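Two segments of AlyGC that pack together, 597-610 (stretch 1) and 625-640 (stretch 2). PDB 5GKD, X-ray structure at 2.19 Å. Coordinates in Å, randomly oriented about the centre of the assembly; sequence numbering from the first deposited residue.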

# COMPACT_ATOMS: atom_id res chain seq x y z
N ASP A 597 10.89 5.67 1.70
CA ASP A 597 11.44 5.35 3.00
C ASP A 597 12.95 5.06 2.96
O ASP A 597 13.52 4.67 3.97
CB ASP A 597 10.68 4.19 3.63
CG ASP A 597 10.63 2.97 2.74
OD1 ASP A 597 10.95 3.07 1.54
OD2 ASP A 597 10.25 1.91 3.25
N ASP A 598 13.60 5.26 1.81
CA ASP A 598 15.07 5.31 1.71
C ASP A 598 15.75 4.06 2.27
O ASP A 598 16.79 4.15 2.92
CB ASP A 598 15.62 6.58 2.39
CG ASP A 598 15.25 7.85 1.63
OD1 ASP A 598 14.57 7.74 0.60
OD2 ASP A 598 15.66 8.95 2.06
N LEU A 599 15.19 2.89 1.98
CA LEU A 599 15.80 1.61 2.32
C LEU A 599 16.48 0.97 1.12
O LEU A 599 16.73 -0.24 1.12
CB LEU A 599 14.76 0.66 2.90
CG LEU A 599 13.96 1.20 4.08
CD1 LEU A 599 12.90 0.20 4.49
CD2 LEU A 599 14.88 1.49 5.24
N GLY A 600 16.77 1.74 0.07
CA GLY A 600 17.40 1.19 -1.11
C GLY A 600 16.47 0.49 -2.08
O GLY A 600 16.95 -0.09 -3.06
N ILE A 601 15.14 0.53 -1.85
CA ILE A 601 14.15 -0.13 -2.68
C ILE A 601 13.75 0.79 -3.84
O ILE A 601 13.70 2.02 -3.69
CB ILE A 601 12.92 -0.55 -1.83
CG1 ILE A 601 13.35 -1.44 -0.65
CG2 ILE A 601 11.92 -1.30 -2.66
CD1 ILE A 601 12.26 -1.69 0.35
N TYR A 602 13.45 0.21 -5.00
CA TYR A 602 13.02 1.02 -6.14
C TYR A 602 12.01 0.23 -6.97
O TYR A 602 11.72 -0.93 -6.68
CB TYR A 602 14.23 1.52 -6.96
CG TYR A 602 15.20 0.50 -7.50
CD1 TYR A 602 16.18 -0.08 -6.68
CD2 TYR A 602 15.20 0.15 -8.85
CE1 TYR A 602 17.12 -0.98 -7.21
CE2 TYR A 602 16.12 -0.75 -9.37
CZ TYR A 602 17.07 -1.31 -8.55
OH TYR A 602 17.96 -2.19 -9.08
N ASN A 603 11.48 0.88 -8.02
CA ASN A 603 10.28 0.43 -8.73
C ASN A 603 10.53 -0.08 -10.15
O ASN A 603 9.61 -0.66 -10.74
CB ASN A 603 9.25 1.57 -8.83
CG ASN A 603 8.72 2.00 -7.47
OD1 ASN A 603 8.77 3.19 -7.12
ND2 ASN A 603 8.18 1.05 -6.71
N VAL A 604 11.73 0.12 -10.71
CA VAL A 604 11.98 -0.21 -12.11
C VAL A 604 13.47 -0.44 -12.36
O VAL A 604 14.31 0.37 -11.95
CB VAL A 604 11.43 0.88 -13.05
CG1 VAL A 604 12.06 2.25 -12.74
CG2 VAL A 604 11.65 0.51 -14.52
N GLU A 605 13.81 -1.53 -13.05
CA GLU A 605 15.20 -1.78 -13.39
C GLU A 605 15.63 -1.00 -14.64
O GLU A 605 16.66 -0.33 -14.62
CB GLU A 605 15.44 -3.28 -13.57
CG GLU A 605 16.92 -3.66 -13.69
CD GLU A 605 17.74 -3.40 -12.43
OE1 GLU A 605 17.17 -3.17 -11.35
OE2 GLU A 605 18.99 -3.43 -12.53
N TYR A 606 14.85 -1.09 -15.72
CA TYR A 606 15.12 -0.40 -16.98
C TYR A 606 13.88 0.38 -17.40
O TYR A 606 12.86 -0.23 -17.73
CB TYR A 606 15.50 -1.37 -18.09
CG TYR A 606 16.70 -2.21 -17.82
CD1 TYR A 606 17.99 -1.73 -18.07
CD2 TYR A 606 16.56 -3.49 -17.32
CE1 TYR A 606 19.11 -2.53 -17.82
CE2 TYR A 606 17.65 -4.27 -17.06
CZ TYR A 606 18.92 -3.79 -17.30
OH TYR A 606 19.97 -4.61 -17.04
N LEU A 607 13.99 1.70 -17.42
CA LEU A 607 12.99 2.57 -18.03
C LEU A 607 13.55 3.08 -19.35
O LEU A 607 14.58 3.77 -19.36
CB LEU A 607 12.68 3.75 -17.11
CG LEU A 607 11.35 4.48 -17.14
CD1 LEU A 607 11.56 5.95 -16.88
CD2 LEU A 607 10.54 4.24 -18.37
N THR A 608 12.89 2.76 -20.46
CA THR A 608 13.34 3.18 -21.78
C THR A 608 12.20 3.85 -22.54
O THR A 608 11.12 3.27 -22.66
CB THR A 608 13.87 1.99 -22.59
OG1 THR A 608 15.04 1.47 -21.96
CG2 THR A 608 14.25 2.44 -24.00
N ILE A 609 12.43 5.06 -23.04
CA ILE A 609 11.48 5.80 -23.88
C ILE A 609 12.24 6.32 -25.08
O ILE A 609 13.10 7.19 -24.94
CB ILE A 609 10.80 6.96 -23.13
CG1 ILE A 609 9.98 6.47 -21.95
CG2 ILE A 609 9.88 7.73 -24.06
CD1 ILE A 609 9.33 7.60 -21.18
N GLU A 610 11.91 5.82 -26.28
CA GLU A 610 12.58 6.26 -27.49
C GLU A 610 11.58 6.55 -28.61
O GLU A 610 10.53 5.93 -28.69
CB GLU A 610 13.60 5.22 -27.98
CG GLU A 610 14.76 4.99 -27.05
CD GLU A 610 15.67 3.87 -27.52
OE1 GLU A 610 15.18 2.74 -27.70
OE2 GLU A 610 16.88 4.13 -27.74
N TYR A 625 12.70 7.04 -8.24
CA TYR A 625 13.32 7.34 -6.96
C TYR A 625 13.91 6.07 -6.35
O TYR A 625 13.24 5.04 -6.28
CB TYR A 625 12.27 7.97 -6.02
CG TYR A 625 12.81 8.40 -4.68
CD1 TYR A 625 12.94 7.49 -3.63
CD2 TYR A 625 13.14 9.72 -4.45
CE1 TYR A 625 13.42 7.89 -2.40
CE2 TYR A 625 13.61 10.13 -3.23
CZ TYR A 625 13.76 9.22 -2.21
OH TYR A 625 14.24 9.66 -1.01
N ARG A 626 15.16 6.15 -5.94
CA ARG A 626 15.80 5.11 -5.15
C ARG A 626 16.58 5.83 -4.06
O ARG A 626 17.60 6.46 -4.34
CB ARG A 626 16.73 4.22 -5.99
CG ARG A 626 17.45 3.13 -5.18
CD ARG A 626 18.52 2.39 -6.01
NE ARG A 626 19.67 3.23 -6.36
CZ ARG A 626 20.84 3.20 -5.74
NH1 ARG A 626 21.03 2.35 -4.74
NH2 ARG A 626 21.82 4.01 -6.11
N GLY A 627 16.10 5.74 -2.83
CA GLY A 627 16.67 6.50 -1.74
C GLY A 627 17.56 5.69 -0.81
O GLY A 627 17.47 4.47 -0.72
N GLY A 628 18.38 6.42 -0.08
CA GLY A 628 19.32 5.83 0.84
C GLY A 628 20.70 5.68 0.24
O GLY A 628 21.06 6.29 -0.77
N THR A 629 21.48 4.83 0.88
CA THR A 629 22.91 4.72 0.62
C THR A 629 23.30 3.29 0.26
O THR A 629 24.45 2.90 0.45
CB THR A 629 23.70 5.24 1.82
OG1 THR A 629 23.33 4.50 2.98
CG2 THR A 629 23.38 6.69 2.09
N ASP A 630 22.36 2.51 -0.26
CA ASP A 630 22.68 1.14 -0.64
C ASP A 630 23.51 1.10 -1.92
O ASP A 630 23.28 1.84 -2.87
CB ASP A 630 21.40 0.33 -0.83
CG ASP A 630 21.68 -1.08 -1.29
OD1 ASP A 630 22.14 -1.87 -0.45
OD2 ASP A 630 21.45 -1.40 -2.49
N GLU A 631 24.47 0.19 -1.94
CA GLU A 631 25.28 -0.06 -3.13
C GLU A 631 25.18 -1.52 -3.55
O GLU A 631 26.14 -2.10 -4.05
CB GLU A 631 26.73 0.35 -2.89
CG GLU A 631 26.90 1.82 -2.53
CD GLU A 631 28.33 2.16 -2.15
OE1 GLU A 631 28.67 2.03 -0.95
OE2 GLU A 631 29.12 2.55 -3.05
N SER A 632 24.01 -2.11 -3.39
CA SER A 632 23.83 -3.53 -3.66
C SER A 632 23.14 -3.84 -4.97
O SER A 632 22.89 -5.02 -5.25
CB SER A 632 23.05 -4.17 -2.52
OG SER A 632 23.69 -3.94 -1.30
N THR A 633 22.82 -2.83 -5.78
CA THR A 633 21.98 -3.00 -6.97
C THR A 633 22.59 -2.23 -8.14
O THR A 633 23.57 -1.51 -8.00
CB THR A 633 20.54 -2.53 -6.70
OG1 THR A 633 20.56 -1.15 -6.31
CG2 THR A 633 19.91 -3.33 -5.58
N PHE A 634 21.98 -2.38 -9.31
CA PHE A 634 22.49 -1.77 -10.52
C PHE A 634 21.53 -0.77 -11.15
O PHE A 634 21.95 -0.00 -12.03
CB PHE A 634 22.83 -2.85 -11.57
CG PHE A 634 23.69 -3.95 -11.03
CD1 PHE A 634 24.89 -3.67 -10.40
CD2 PHE A 634 23.29 -5.27 -11.14
CE1 PHE A 634 25.69 -4.68 -9.92
CE2 PHE A 634 24.09 -6.29 -10.64
CZ PHE A 634 25.30 -6.00 -10.03
N GLY A 635 20.27 -0.75 -10.73
CA GLY A 635 19.27 0.09 -11.33
C GLY A 635 18.77 1.14 -10.37
O GLY A 635 19.20 1.19 -9.22
N PRO A 636 17.87 2.01 -10.83
CA PRO A 636 17.31 2.11 -12.18
C PRO A 636 18.27 2.54 -13.29
O PRO A 636 19.23 3.26 -13.05
CB PRO A 636 16.22 3.18 -12.01
CG PRO A 636 15.87 3.14 -10.57
CD PRO A 636 17.17 2.89 -9.88
N HIS A 637 18.00 2.06 -14.50
CA HIS A 637 18.61 2.58 -15.71
C HIS A 637 17.52 3.37 -16.44
O HIS A 637 16.46 2.81 -16.74
CB HIS A 637 19.12 1.47 -16.64
CG HIS A 637 19.98 0.45 -15.98
ND1 HIS A 637 19.49 -0.48 -15.09
CD2 HIS A 637 21.29 0.16 -16.15
CE1 HIS A 637 20.48 -1.28 -14.71
NE2 HIS A 637 21.58 -0.92 -15.34
N VAL A 638 17.76 4.64 -16.70
CA VAL A 638 16.80 5.51 -17.38
C VAL A 638 17.42 5.97 -18.69
O VAL A 638 18.43 6.68 -18.68
CB VAL A 638 16.39 6.70 -16.50
CG1 VAL A 638 15.40 7.57 -17.22
CG2 VAL A 638 15.80 6.19 -15.20
N VAL A 639 16.82 5.57 -19.80
CA VAL A 639 17.37 5.79 -21.13
C VAL A 639 16.28 6.43 -21.97
O VAL A 639 15.23 5.82 -22.18
CB VAL A 639 17.86 4.49 -21.78
CG1 VAL A 639 18.23 4.73 -23.24
CG2 VAL A 639 19.02 3.90 -21.02
N MET A 640 16.52 7.66 -22.44
CA MET A 640 15.52 8.37 -23.23
C MET A 640 16.19 9.04 -24.43
O MET A 640 17.00 9.95 -24.26
CB MET A 640 14.78 9.40 -22.39
CG MET A 640 14.01 8.78 -21.26
SD MET A 640 12.78 9.85 -20.56
CE MET A 640 12.13 8.77 -19.26
O HOH W 1 19.56 -0.13 -3.97
O HOH W 2 13.99 3.93 -1.89
O HOH W 3 12.14 3.68 -8.68
O HOH W 4 10.60 4.83 -5.75
O HOH W 5 20.02 -4.43 -10.12
O HOH W 6 16.74 1.49 -19.55

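The two stretches meet as parallel strands at one end and as loops at the other, burying 1053 Å² in all. Strands 606-610 and 637-640 run 5° from parallel, and their backbone hydrogen bonds alternate as a parallel ladder requires: H637 N to E605 O (2.7 Å), L607 N to H637 O (2.8 Å), V639 N to L607 O (2.9 Å) and I609 N to V639 O (3.0 Å), with N-H...O angles of 161-164°. Thus H637 and V639 use both their N and O on stretch 1, while L607 does the same in return.

E605 O takes a second proton, from H637 ND1 (2.9 Å, 163°). The histidine therefore closes on the same carbonyl through backbone and ring, and its NE2 is satisfied elsewhere in the structure. Its ring also forms an offset stack with that of Y606, centroids 4.3 Å apart and planes at 21°.

Y602 OH donates to E605 OE1 (2.6 Å) and accepts from G635 N (3.2 Å, 136°), so one hydroxyl links a carboxylate to the opposing backbone. E605 OE2 lies 3.5 Å from G635 N, but the angle is too poor for a hydrogen bond; OE2 instead accepts from water 5 (2.8 Å), which in turn accepts from F634 N (2.9 Å). P636 CD sits over the Y602 ring, 3.9 Å from its centroid and 26° off the normal, a CH-pi contact.

In the loops, Y625 OH donates to D598 OD1 (2.5 Å), and G600 N to G627 O (2.9 Å, 133°). Water 1 satisfies four groups: it donates to G600 O (2.8 Å) and D630 OD2 (2.7 Å) and accepts from R626 NH1 (3.0 Å) and T633 OG1 (2.7 Å). Water 2 joins I601 O (2.6 Å) to G627 N (2.9 Å), bridging backbone groups that do not pair directly.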